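Local coordinates for D-xylonate dehydratase (Caulobacter crescentus, PDB 5OYN), which dehydrates D-xylonate to 2-dehydro-3-deoxy-D-arabinonate in D-xylose degradation, and D-gluconate with similar efficiency, using a [2Fe-2S] cluster and magnesium, at residues D22-P27 and E38-Y43; P47-S52 and G88-E93; S182-A187 and H481-G486; V458-G463 and G554-P559; A462-I465 and G469-E472. All coordinates share one frame; numbering follows the deposited sequence.

Interaction 1. Residues D22-P27 and E38-Y43; sequences DWFDNP and ERFMNY. With FES (Fe2/s2 (inorganic) cluster), chain H.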
# COMPACT_ATOMS: atom_id res chain seq x y z
N ASP A 22 -26.77 -1.01 -16.55
CA ASP A 22 -26.79 -0.84 -18.00
C ASP A 22 -25.48 -1.26 -18.65
O ASP A 22 -25.44 -1.46 -19.87
CB ASP A 22 -27.13 0.59 -18.37
CG ASP A 22 -27.40 0.75 -19.87
OD1 ASP A 22 -28.43 0.22 -20.35
OD2 ASP A 22 -26.55 1.36 -20.55
N TRP A 23 -24.40 -1.38 -17.88
CA TRP A 23 -23.15 -1.92 -18.40
C TRP A 23 -23.08 -3.43 -18.18
O TRP A 23 -22.73 -4.18 -19.09
CB TRP A 23 -21.95 -1.27 -17.71
CG TRP A 23 -21.50 0.06 -18.22
CD1 TRP A 23 -20.40 0.31 -18.99
CD2 TRP A 23 -22.09 1.33 -17.94
NE1 TRP A 23 -20.29 1.66 -19.23
CE2 TRP A 23 -21.31 2.31 -18.60
CE3 TRP A 23 -23.21 1.74 -17.21
CZ2 TRP A 23 -21.62 3.67 -18.55
CZ3 TRP A 23 -23.51 3.11 -17.16
CH2 TRP A 23 -22.71 4.05 -17.82
N PHE A 24 -23.42 -3.88 -16.97
CA PHE A 24 -23.12 -5.22 -16.51
C PHE A 24 -24.28 -6.19 -16.66
O PHE A 24 -24.08 -7.40 -16.51
CB PHE A 24 -22.68 -5.18 -15.04
CG PHE A 24 -21.42 -4.37 -14.80
CD1 PHE A 24 -20.46 -4.26 -15.80
CD2 PHE A 24 -21.21 -3.73 -13.59
CE1 PHE A 24 -19.31 -3.52 -15.59
CE2 PHE A 24 -20.06 -2.99 -13.37
CZ PHE A 24 -19.11 -2.88 -14.37
N ASP A 25 -25.49 -5.70 -16.96
CA ASP A 25 -26.63 -6.57 -17.21
C ASP A 25 -27.55 -5.91 -18.24
O ASP A 25 -28.76 -5.76 -18.03
CB ASP A 25 -27.36 -6.90 -15.91
CG ASP A 25 -28.49 -7.90 -16.11
OD1 ASP A 25 -28.24 -8.98 -16.69
OD2 ASP A 25 -29.62 -7.59 -15.70
N ASN A 26 -26.98 -5.50 -19.37
CA ASN A 26 -27.75 -4.79 -20.39
C ASN A 26 -28.70 -5.76 -21.08
O ASN A 26 -28.26 -6.82 -21.56
CB ASN A 26 -26.82 -4.13 -21.41
CG ASN A 26 -27.57 -3.22 -22.36
OD1 ASN A 26 -27.66 -3.50 -23.55
ND2 ASN A 26 -28.11 -2.13 -21.84
N PRO A 27 -30.00 -5.44 -21.16
CA PRO A 27 -30.97 -6.36 -21.78
C PRO A 27 -30.72 -6.60 -23.26
O PRO A 27 -30.65 -7.75 -23.71
CB PRO A 27 -32.32 -5.66 -21.55
CG PRO A 27 -31.97 -4.21 -21.28
CD PRO A 27 -30.63 -4.21 -20.63
N GLU A 38 -15.51 -7.70 -18.65
CA GLU A 38 -14.33 -8.52 -18.85
C GLU A 38 -13.10 -7.95 -18.13
O GLU A 38 -12.47 -8.64 -17.32
CB GLU A 38 -14.09 -8.69 -20.34
CG GLU A 38 -12.75 -9.20 -20.72
CD GLU A 38 -11.90 -8.13 -21.35
OE1 GLU A 38 -12.48 -7.12 -21.82
OE2 GLU A 38 -10.66 -8.32 -21.39
N ARG A 39 -12.77 -6.68 -18.39
CA ARG A 39 -11.52 -6.15 -17.86
C ARG A 39 -11.61 -5.75 -16.39
O ARG A 39 -10.62 -5.86 -15.67
CB ARG A 39 -11.06 -4.96 -18.69
CG ARG A 39 -9.56 -4.74 -18.63
CD ARG A 39 -8.85 -5.88 -19.31
NE ARG A 39 -9.38 -6.05 -20.66
CZ ARG A 39 -8.79 -5.60 -21.77
NH1 ARG A 39 -7.64 -4.95 -21.69
NH2 ARG A 39 -9.36 -5.80 -22.96
N PHE A 40 -12.78 -5.31 -15.93
CA PHE A 40 -12.97 -5.01 -14.52
C PHE A 40 -12.66 -6.20 -13.61
O PHE A 40 -12.69 -6.04 -12.39
CB PHE A 40 -14.40 -4.55 -14.26
CG PHE A 40 -14.56 -3.08 -14.29
CD1 PHE A 40 -13.65 -2.27 -13.65
CD2 PHE A 40 -15.62 -2.51 -14.96
CE1 PHE A 40 -13.78 -0.91 -13.68
CE2 PHE A 40 -15.76 -1.14 -14.99
CZ PHE A 40 -14.83 -0.34 -14.35
N MET A 41 -12.40 -7.37 -14.17
CA MET A 41 -12.08 -8.54 -13.36
C MET A 41 -10.61 -8.89 -13.42
O MET A 41 -10.21 -9.95 -12.94
CB MET A 41 -12.93 -9.74 -13.80
CG MET A 41 -14.43 -9.46 -13.85
SD MET A 41 -15.45 -10.92 -14.13
CE MET A 41 -14.20 -12.18 -14.42
N ASN A 42 -9.78 -8.01 -13.98
CA ASN A 42 -8.41 -8.39 -14.29
C ASN A 42 -7.46 -8.23 -13.11
O ASN A 42 -6.29 -8.61 -13.22
CB ASN A 42 -7.93 -7.62 -15.54
CG ASN A 42 -7.15 -6.33 -15.24
OD1 ASN A 42 -7.16 -5.78 -14.13
ND2 ASN A 42 -6.46 -5.84 -16.27
N TYR A 43 -7.94 -7.69 -11.99
CA TYR A 43 -7.18 -7.72 -10.74
C TYR A 43 -7.92 -8.44 -9.63
O TYR A 43 -7.60 -8.23 -8.46
CB TYR A 43 -6.79 -6.31 -10.29
CG TYR A 43 -7.91 -5.30 -10.17
CD1 TYR A 43 -8.33 -4.56 -11.27
CD2 TYR A 43 -8.53 -5.05 -8.95
CE1 TYR A 43 -9.34 -3.62 -11.17
CE2 TYR A 43 -9.55 -4.11 -8.84
CZ TYR A 43 -9.94 -3.40 -9.96
OH TYR A 43 -10.94 -2.48 -9.87
FE1 FES H . -7.63 -0.80 -21.95
FE2 FES H . -7.96 -2.59 -24.47
S1 FES H . -9.30 -1.89 -22.87
S2 FES H . -6.26 -1.57 -23.49

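Interaction 2. Residues P47-S52 and G88-E93; sequences PEELRS and GGIPME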
# COMPACT_ATOMS: atom_id res chain seq x y z
N PRO A 47 -17.03 -12.31 -10.83
CA PRO A 47 -18.26 -11.96 -11.57
C PRO A 47 -19.46 -11.77 -10.65
O PRO A 47 -20.30 -10.90 -10.91
CB PRO A 47 -18.45 -13.16 -12.51
CG PRO A 47 -17.11 -13.79 -12.59
CD PRO A 47 -16.48 -13.60 -11.26
N GLU A 48 -19.54 -12.54 -9.56
CA GLU A 48 -20.66 -12.40 -8.64
C GLU A 48 -20.70 -11.01 -8.02
O GLU A 48 -21.78 -10.51 -7.69
CB GLU A 48 -20.59 -13.47 -7.56
CG GLU A 48 -19.90 -13.05 -6.29
CD GLU A 48 -19.95 -14.13 -5.23
OE1 GLU A 48 -20.37 -13.82 -4.08
OE2 GLU A 48 -19.58 -15.28 -5.54
N GLU A 49 -19.55 -10.35 -7.90
CA GLU A 49 -19.54 -8.98 -7.39
C GLU A 49 -20.20 -8.03 -8.38
O GLU A 49 -21.11 -7.28 -8.02
CB GLU A 49 -18.12 -8.53 -7.11
CG GLU A 49 -17.57 -9.02 -5.79
CD GLU A 49 -16.07 -8.89 -5.74
OE1 GLU A 49 -15.39 -9.61 -6.50
OE2 GLU A 49 -15.57 -8.05 -4.95
N LEU A 50 -19.76 -8.06 -9.63
CA LEU A 50 -20.23 -7.10 -10.62
C LEU A 50 -21.62 -7.42 -11.16
O LEU A 50 -22.19 -6.58 -11.88
CB LEU A 50 -19.23 -7.00 -11.77
CG LEU A 50 -17.87 -6.38 -11.44
CD1 LEU A 50 -16.80 -6.82 -12.44
CD2 LEU A 50 -17.98 -4.87 -11.39
N ARG A 51 -22.18 -8.58 -10.85
CA ARG A 51 -23.43 -9.02 -11.45
C ARG A 51 -24.53 -9.29 -10.43
O ARG A 51 -25.59 -9.80 -10.80
CB ARG A 51 -23.20 -10.26 -12.31
CG ARG A 51 -22.26 -10.03 -13.49
CD ARG A 51 -22.80 -10.69 -14.75
NE ARG A 51 -22.73 -12.15 -14.66
CZ ARG A 51 -23.33 -12.98 -15.51
NH1 ARG A 51 -24.04 -12.50 -16.52
NH2 ARG A 51 -23.22 -14.29 -15.35
N SER A 52 -24.30 -8.98 -9.16
CA SER A 52 -25.29 -9.23 -8.12
C SER A 52 -26.21 -8.05 -7.88
O SER A 52 -27.06 -8.11 -6.98
CB SER A 52 -24.58 -9.60 -6.82
OG SER A 52 -23.85 -8.48 -6.34
N GLY A 88 -22.85 -3.15 1.82
CA GLY A 88 -23.37 -3.85 0.67
C GLY A 88 -23.14 -3.25 -0.70
O GLY A 88 -23.87 -3.61 -1.62
N GLY A 89 -22.18 -2.34 -0.86
CA GLY A 89 -21.79 -1.85 -2.15
C GLY A 89 -20.44 -2.41 -2.59
O GLY A 89 -19.78 -3.18 -1.90
N ILE A 90 -20.05 -2.00 -3.79
CA ILE A 90 -18.79 -2.39 -4.40
C ILE A 90 -17.99 -1.11 -4.64
O ILE A 90 -18.41 -0.26 -5.43
CB ILE A 90 -19.00 -3.15 -5.73
CG1 ILE A 90 -19.86 -4.40 -5.51
CG2 ILE A 90 -17.67 -3.50 -6.37
CD1 ILE A 90 -19.12 -5.54 -4.84
N PRO A 91 -16.85 -0.92 -3.98
CA PRO A 91 -16.11 0.34 -4.18
C PRO A 91 -15.26 0.32 -5.44
O PRO A 91 -14.83 -0.73 -5.92
CB PRO A 91 -15.24 0.43 -2.92
CG PRO A 91 -15.12 -0.98 -2.42
CD PRO A 91 -16.16 -1.84 -3.07
N MET A 92 -15.05 1.52 -5.97
CA MET A 92 -14.22 1.77 -7.16
C MET A 92 -13.52 3.10 -6.89
O MET A 92 -14.14 4.16 -7.01
CB MET A 92 -15.04 1.86 -8.44
CG MET A 92 -15.49 0.56 -9.00
SD MET A 92 -14.21 -0.26 -9.95
CE MET A 92 -15.12 -1.70 -10.54
N GLU A 93 -12.24 3.04 -6.55
CA GLU A 93 -11.48 4.25 -6.32
C GLU A 93 -10.92 4.72 -7.65
O GLU A 93 -10.55 3.91 -8.50
CB GLU A 93 -10.36 4.01 -5.31
CG GLU A 93 -9.56 5.23 -4.90
CD GLU A 93 -8.28 4.84 -4.16
OE1 GLU A 93 -7.46 5.75 -3.86
OE2 GLU A 93 -8.11 3.62 -3.86

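Interaction 3. Residues S182-A187 and H481-G486; sequences SRRKLA and HLLKKG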
# COMPACT_ATOMS: atom_id res chain seq x y z
N SER A 182 5.08 36.58 9.21
CA SER A 182 6.53 36.57 9.10
C SER A 182 7.03 37.49 8.01
O SER A 182 8.18 37.92 8.08
CB SER A 182 7.04 35.14 8.86
OG SER A 182 7.07 34.43 10.09
N ARG A 183 6.18 37.80 7.02
CA ARG A 183 6.53 38.83 6.04
C ARG A 183 6.71 40.18 6.71
O ARG A 183 7.55 40.98 6.29
CB ARG A 183 5.45 38.90 4.95
CG ARG A 183 5.57 37.82 3.87
CD ARG A 183 5.22 38.33 2.48
NE ARG A 183 3.87 37.96 2.05
CZ ARG A 183 3.51 37.67 0.80
NH1 ARG A 183 4.38 37.71 -0.20
NH2 ARG A 183 2.25 37.35 0.53
N ARG A 184 5.96 40.44 7.78
CA ARG A 184 6.04 41.72 8.47
C ARG A 184 7.26 41.80 9.37
O ARG A 184 7.91 42.85 9.44
CB ARG A 184 4.76 41.95 9.28
CG ARG A 184 3.52 42.00 8.39
CD ARG A 184 2.30 42.40 9.18
NE ARG A 184 1.12 41.64 8.77
CZ ARG A 184 0.38 40.92 9.61
NH1 ARG A 184 0.70 40.87 10.91
NH2 ARG A 184 -0.68 40.26 9.16
N LYS A 185 7.58 40.71 10.06
CA LYS A 185 8.73 40.73 10.97
C LYS A 185 10.05 40.70 10.21
O LYS A 185 11.04 41.26 10.68
CB LYS A 185 8.61 39.58 11.95
CG LYS A 185 7.22 39.44 12.54
CD LYS A 185 7.27 38.92 13.97
CE LYS A 185 6.36 37.71 14.14
NZ LYS A 185 5.14 38.03 14.93
N LEU A 186 10.08 40.07 9.04
CA LEU A 186 11.29 40.10 8.23
C LEU A 186 11.54 41.48 7.66
O LEU A 186 12.70 41.90 7.52
CB LEU A 186 11.20 39.08 7.10
CG LEU A 186 12.43 38.97 6.21
CD1 LEU A 186 13.51 38.13 6.89
CD2 LEU A 186 12.06 38.37 4.85
N ALA A 187 10.47 42.21 7.31
CA ALA A 187 10.63 43.58 6.85
C ALA A 187 11.07 44.48 8.01
O ALA A 187 12.01 45.27 7.87
CB ALA A 187 9.33 44.09 6.23
N HIS A 481 9.06 51.33 6.08
CA HIS A 481 9.19 52.46 6.98
C HIS A 481 7.98 52.59 7.90
O HIS A 481 8.12 52.94 9.07
CB HIS A 481 9.46 53.75 6.19
CG HIS A 481 8.24 54.37 5.56
ND1 HIS A 481 8.01 54.33 4.20
CD2 HIS A 481 7.21 55.07 6.10
CE1 HIS A 481 6.88 54.96 3.93
NE2 HIS A 481 6.38 55.41 5.06
N LEU A 482 6.78 52.26 7.39
CA LEU A 482 5.58 52.27 8.22
C LEU A 482 5.55 51.08 9.18
O LEU A 482 5.16 51.23 10.35
CB LEU A 482 4.33 52.28 7.35
CG LEU A 482 3.95 53.65 6.79
CD1 LEU A 482 3.48 53.55 5.35
CD2 LEU A 482 2.89 54.30 7.66
N LEU A 483 5.94 49.89 8.70
CA LEU A 483 6.02 48.73 9.58
C LEU A 483 6.92 49.02 10.77
O LEU A 483 6.57 48.71 11.92
CB LEU A 483 6.53 47.51 8.81
CG LEU A 483 5.46 46.74 8.02
CD1 LEU A 483 6.06 45.79 7.00
CD2 LEU A 483 4.49 46.03 8.95
N LYS A 484 8.08 49.64 10.52
CA LYS A 484 9.01 49.96 11.61
C LYS A 484 8.43 50.97 12.59
O LYS A 484 8.86 51.00 13.75
CB LYS A 484 10.34 50.45 11.03
CG LYS A 484 11.16 49.31 10.40
CD LYS A 484 12.42 49.80 9.69
CE LYS A 484 13.24 48.61 9.16
NZ LYS A 484 14.32 49.00 8.19
N LYS A 485 7.44 51.77 12.17
CA LYS A 485 6.74 52.67 13.07
C LYS A 485 5.60 51.99 13.82
O LYS A 485 4.91 52.66 14.59
CB LYS A 485 6.19 53.88 12.31
CG LYS A 485 7.21 54.66 11.51
CD LYS A 485 6.49 55.62 10.55
CE LYS A 485 7.44 56.62 9.87
NZ LYS A 485 6.78 57.32 8.71
N GLY A 486 5.38 50.69 13.62
CA GLY A 486 4.32 49.97 14.30
C GLY A 486 2.97 49.98 13.61
O GLY A 486 1.98 49.55 14.21

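Interaction 4. Residues V458-G463 and G554-P559; sequences VIRGAG and GIPAVP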
# COMPACT_ATOMS: atom_id res chain seq x y z
N VAL A 458 -3.90 49.22 -3.52
CA VAL A 458 -4.83 48.71 -4.51
C VAL A 458 -4.03 47.88 -5.51
O VAL A 458 -2.94 48.28 -5.92
CB VAL A 458 -5.58 49.86 -5.23
CG1 VAL A 458 -6.43 49.33 -6.38
CG2 VAL A 458 -6.45 50.62 -4.26
N ILE A 459 -4.57 46.73 -5.87
CA ILE A 459 -3.95 45.83 -6.83
C ILE A 459 -4.99 45.46 -7.87
O ILE A 459 -6.16 45.23 -7.52
CB ILE A 459 -3.35 44.59 -6.14
CG1 ILE A 459 -2.65 43.68 -7.15
CG2 ILE A 459 -4.42 43.83 -5.36
CD1 ILE A 459 -1.53 42.86 -6.55
N ARG A 460 -4.59 45.41 -9.13
CA ARG A 460 -5.50 45.12 -10.23
C ARG A 460 -4.84 44.19 -11.23
O ARG A 460 -3.61 44.07 -11.28
CB ARG A 460 -5.97 46.40 -10.94
CG ARG A 460 -4.84 47.22 -11.55
CD ARG A 460 -5.24 47.94 -12.84
NE ARG A 460 -4.27 48.98 -13.17
CZ ARG A 460 -4.48 50.29 -12.99
NH1 ARG A 460 -5.64 50.72 -12.50
NH2 ARG A 460 -3.53 51.16 -13.30
N GLY A 461 -5.67 43.54 -12.04
CA GLY A 461 -5.22 42.53 -12.97
C GLY A 461 -5.11 41.14 -12.39
O GLY A 461 -4.54 40.25 -13.04
N ALA A 462 -5.66 40.91 -11.19
CA ALA A 462 -5.56 39.64 -10.49
C ALA A 462 -6.89 38.89 -10.46
O ALA A 462 -7.11 38.05 -9.58
CB ALA A 462 -5.02 39.85 -9.08
N GLY A 463 -7.78 39.18 -11.40
CA GLY A 463 -9.05 38.51 -11.43
C GLY A 463 -9.01 37.30 -12.33
O GLY A 463 -7.96 36.94 -12.89
N GLY A 554 -7.47 53.13 -22.35
CA GLY A 554 -7.60 51.69 -22.45
C GLY A 554 -7.40 50.98 -21.12
O GLY A 554 -7.00 51.57 -20.11
N ILE A 555 -7.70 49.68 -21.15
CA ILE A 555 -7.54 48.82 -19.97
C ILE A 555 -6.06 48.59 -19.72
O ILE A 555 -5.29 48.40 -20.68
CB ILE A 555 -8.27 47.49 -20.20
CG1 ILE A 555 -9.68 47.72 -20.72
CG2 ILE A 555 -8.29 46.67 -18.93
CD1 ILE A 555 -10.08 46.73 -21.81
N PRO A 556 -5.60 48.61 -18.46
CA PRO A 556 -4.21 48.23 -18.18
C PRO A 556 -3.89 46.84 -18.72
O PRO A 556 -4.77 45.99 -18.89
CB PRO A 556 -4.13 48.28 -16.65
CG PRO A 556 -5.21 49.24 -16.25
CD PRO A 556 -6.31 49.11 -17.26
N ALA A 557 -2.60 46.62 -19.00
CA ALA A 557 -2.18 45.42 -19.70
C ALA A 557 -2.17 44.21 -18.78
O ALA A 557 -1.98 44.32 -17.56
CB ALA A 557 -0.78 45.62 -20.30
N VAL A 558 -2.40 43.04 -19.37
CA VAL A 558 -2.38 41.77 -18.63
C VAL A 558 -1.62 40.73 -19.43
O VAL A 558 -1.64 40.73 -20.67
CB VAL A 558 -3.81 41.26 -18.34
CG1 VAL A 558 -4.50 42.17 -17.35
CG2 VAL A 558 -4.62 41.14 -19.62
N PRO A 559 -0.94 39.81 -18.73
CA PRO A 559 -0.05 38.87 -19.42
C PRO A 559 -0.77 38.00 -20.44
O PRO A 559 -1.93 37.61 -20.26
CB PRO A 559 0.51 38.02 -18.28
CG PRO A 559 0.39 38.89 -17.07
CD PRO A 559 -0.88 39.65 -17.27

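Interaction 5. Residues A462-I465 and G469-E472; sequences AGPI and GSAE. With MG (magnesium ion), chain E.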
# COMPACT_ATOMS: atom_id res chain seq x y z
N ALA A 462 -5.66 40.91 -11.19
CA ALA A 462 -5.56 39.64 -10.49
C ALA A 462 -6.89 38.89 -10.46
O ALA A 462 -7.11 38.05 -9.58
CB ALA A 462 -5.02 39.85 -9.08
N GLY A 463 -7.78 39.18 -11.40
CA GLY A 463 -9.05 38.51 -11.43
C GLY A 463 -9.01 37.30 -12.33
O GLY A 463 -7.96 36.94 -12.89
N PRO A 464 -10.16 36.64 -12.48
CA PRO A 464 -10.22 35.42 -13.30
C PRO A 464 -9.62 35.57 -14.69
O PRO A 464 -9.07 34.60 -15.24
CB PRO A 464 -11.72 35.11 -13.37
CG PRO A 464 -12.29 35.73 -12.12
CD PRO A 464 -11.41 36.89 -11.74
N ILE A 465 -9.72 36.76 -15.29
CA ILE A 465 -9.23 36.97 -16.64
C ILE A 465 -7.82 37.53 -16.63
O ILE A 465 -6.96 37.12 -17.42
CB ILE A 465 -10.20 37.88 -17.42
CG1 ILE A 465 -11.63 37.33 -17.38
CG2 ILE A 465 -9.74 38.08 -18.85
CD1 ILE A 465 -11.81 36.04 -18.15
N GLY A 469 -7.24 33.17 -13.83
CA GLY A 469 -7.65 32.56 -12.58
C GLY A 469 -7.34 33.54 -11.47
O GLY A 469 -6.21 34.01 -11.39
N SER A 470 -8.30 33.90 -10.63
CA SER A 470 -8.02 34.93 -9.64
C SER A 470 -6.90 34.48 -8.71
O SER A 470 -6.69 33.28 -8.50
CB SER A 470 -9.29 35.25 -8.86
OG SER A 470 -10.06 34.07 -8.68
N ALA A 471 -6.17 35.44 -8.15
CA ALA A 471 -4.98 35.15 -7.36
C ALA A 471 -5.07 35.73 -5.96
O ALA A 471 -5.67 36.79 -5.73
CB ALA A 471 -3.72 35.69 -8.05
N GLU A 472 -4.46 35.03 -5.00
CA GLU A 472 -4.45 35.43 -3.59
C GLU A 472 -3.31 36.42 -3.39
O GLU A 472 -2.25 36.09 -2.86
CB GLU A 472 -4.27 34.22 -2.68
CG GLU A 472 -5.45 33.23 -2.67
CD GLU A 472 -5.20 31.98 -1.79
OE1 GLU A 472 -4.06 31.72 -1.32
OE2 GLU A 472 -6.20 31.23 -1.59
MG MG E . -6.40 29.21 -1.08
O HOH W 1 -6.76 29.92 0.93

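Interaction 1. Residues D22-P27 and E38-Y43
Glu-38 OE2 holds Arg-39 NE at 2.7 Å in a salt bridge between neighbours at the end of helix 30-39, where the chain passes into a type I beta turn from Arg-39 to Asn-42. The bond is far from ideal: OE2 is met from above the carboxylate plane, 42° out of it, and also lies off the guanidinium plane. CG of Arg-39 stands anti to the backbone N (chi1 -155°), and two bends further along, at chi2 and chi3, fold the chain until one guanidinium face rests over S1 of the iron-sulfur cluster, with NH1 3.7 Å from S1. Cys-210 of the second subunit, one of the cluster-binding cysteines, packs against the same arginine, consistent with a cluster carried by that subunit and lidded by this one. A leucine in place of Arg-39 would probably leave the Glu-38 carboxylate without its charge mate and strip the cluster of a flat cationic cover. The turn itself is closed by Asn-42 N bonding to Arg-39 O at 2.9 Å. Next in the turn, Phe-40 makes the link to 22-27, reaching Phe-24 at the end of the short helix 21-24. Leu-50 of helix 47-51 touches the side chains of both, the Phe-24 ring and Phe-40 CB, while Trp-23 NE1 and Asn-42 ND2 bond to backbone oxygens of the second subunit. The ring planes stand at 86° with centroids 5.9 Å apart, and Phe-40 CD2 lies at the edge of the Phe-24 ring, 3.6 Å from CZ.

Interaction 2. Residues P47-S52 and G88-E93
Ile-90 and Glu-49 cross at about a right angle, the isoleucine pointing from its strand into the flank of helix 47-51 while the glutamate runs across its end. The touching is done by one methyl: Ile-90 CD1 lies 3.9 Å from Glu-49 CB and equally far from Glu-49 CG, so it meets only the aliphatic root of the acidic side chain. CG1 of Ile-90, set anti to the carbonyl carbon (chi1 -58°), also comes within 4.0 Å of the backbone atom Glu-49 O. Beyond CG the glutamate chain is extended, which takes its carboxylate past the isoleucine to polar partners: OE1 bonds to the backbone N of Thr-46, just ahead of the helix, and pairs with Arg-79 of the third subunit, whereas OE2 pairs with Arg-85. One side chain thus gives its carbon stem to the apolar contact and its charged end to a set of bonds that spans two chains. Leu-50 and Met-92 form a second, looser meeting, end against end, with Leu-50 CD2 4.4 Å from Met-92 CE. No hydrogen bond joins the two segments. Gly-88, at positive phi in a Schellman motif, ends helix 73-87 and turns the chain into strand 90-95. Strands 56-61 and 90-95 with the helix between them make a beta-alpha-beta crossover, and helix 47-51 packs on strand 90-95, an outermost strand of the four-stranded parallel sheet within this chain, with Ile-56 of the adjacent strand touching both Ile-90 and Met-92.

Interaction 3. Residues S182-A187 and H481-G486
Leu-483 straddles one turn of helix 177-187 with its two methyl branches. CD1 lies 3.8 Å from Ala-187 CB, and CD2 lies 4.1 Å from Arg-184 CB and nearly as close to CG of the same arginine. Because Ala-187 and Arg-184 are three residues apart, they present neighbouring points on one helix face, and the leucine points toward that face. Alongside it the extended chain of Lys-484 brings CE to 3.8 Å from Ala-187 O, a marginal contact on the exposed side. Across these six-residue segments there is no hydrogen bond; the meeting is apolar.

Arg-184 meets the leucine with its first carbons; what positions it lies farther out. Its CG lies beside the backbone N (chi1 -61°), and the chain then bends at chi3 and leads off to a salt bridge with Asp-503. Gln-477 touches both Arg-184 and Leu-483, bordering the contact. Just beyond, the helix closes in a Schellman motif at Gly-486, whose N bonds to Leu-483 O at 2.9 Å.

Farther out, Arg-183 forms salt bridges to Asp-31 and to the terminal carboxylate of His-600, both of the second subunit. The contact thus ties helix 177-187 of the N-terminal dehydratase region to helix 480-484 of the C-terminal region, and helix 193-202 packs against the former through Phe-196, which touches Ser-182, Arg-183 and Leu-186.

Interaction 4. Residues V458-G463 and G554-P559
Strand 455-460 of the mixed sheet in the C-terminal dehydratase region meets the irregular loop 554-559 through Arg-460. Pro-556 lies over one face of the Arg-460 guanidinium, displaced toward its rim, with CG 3.2 Å from Arg-460 NE and 3.5 Å from Arg-460 CZ. The two side chains cross at about a right angle. Arg-460 CG sits between the backbone N and the carbonyl carbon (chi1 60°), the crowded position, and a bend at chi2 then sets the planar group against the proline. Its polar edge is used elsewhere: NE makes a salt bridge to Asp-435 OD1, while NH1 bonds to the backbone oxygens of Leu-520 and Leu-523, so the flat group is fixed in its rotation. A methionine here would probably leave Asp-435 without its counter-charge and take from those two carbonyls the donor that NH1 supplies, even if some contact with the proline survived.

The second touch is lighter, with Val-558 CG1 4.5 Å from Gly-461 CA. Gly-461 has positive phi, and a CB there would run into the carbonyl O of Arg-460. Asp-495 receives the backbone N-H groups of both Gly-461 and Ala-462 as the chain leaves the strand. In the sheet, strand 455-460 lies between strands 492-494 and 426-435, parallel to both, and the loop packed against it connects helix 544-551 to helix 564-572.

Interaction 5. Residues A462-I465 and G469-E472
Ala-462 and Ala-471 are joined at one end of a hairpin-like loop without regular strand structure, and Pro-464 and Gly-469 at the other; the loop leads from strand 455-460 to the magnesium-binding Glu-472. The close part is backbone against backbone. Ala-471 N donates to Ala-462 O at 3.1 Å, and Gly-469 N to Pro-464 O at 2.7 Å; the second donor stands above the carbonyl plane, 41° out of it. Ala-462 O is also approached by Ser-470 CA at 3.3 Å, a CH...O contact. At Gly-463 a CB would run into Pro-464 CD, and Gly-469 takes a positive phi at the turn.

Side chains fill in more loosely. Ala-462 CB and Ala-471 CB are 4.5 Å apart, and Ser-470 CB lies 3.9 Å from Pro-464 CD. Ile-465, partly exposed, points away from the other limb; its backbone is tied instead to Glu-513 and Arg-570. Ser-470 O bonds to Thr-107, and Arg-497 makes a weak bond to Ser-470 OG, so the pairing is also braced from outside.

Glu-472 also points away from the opposite limb, and its carboxylate reaches the metal. With chi1 at -67° placing CG next to the backbone N, and the chain extended beyond it, the carboxylate joins a site completed by Glu-101, Asp-138 and the carboxylated Lys-139, with a water at 2.2 Å from the magnesium. The binding is one-sided: Glu-472 OE2 is 2.1 Å from the magnesium, OE1 3.4 Å.

Overall arrangement
Interactions 1 and 2 form one packed group near the N terminus, their centres 10 Å apart, where Phe-24, Phe-40, Leu-50 and Met-92 pack together beside the edge of the parallel sheet and against the second subunit. Interactions 4 and 5, also 10 Å apart, share Ala-462 and Gly-463 and carry the chain from the end of strand 455-460 to the magnesium site. Interaction 3 lies about 27 Å from each of these two, centre to centre, and joins the N-terminal and C-terminal regions; interaction 5 is nested within the span it closes, and interaction 4 crosses it. Between interactions 1 and 3, on opposite sides of the chain's centre, the centres are 63 Å apart, yet both have residues bonded to the second subunit.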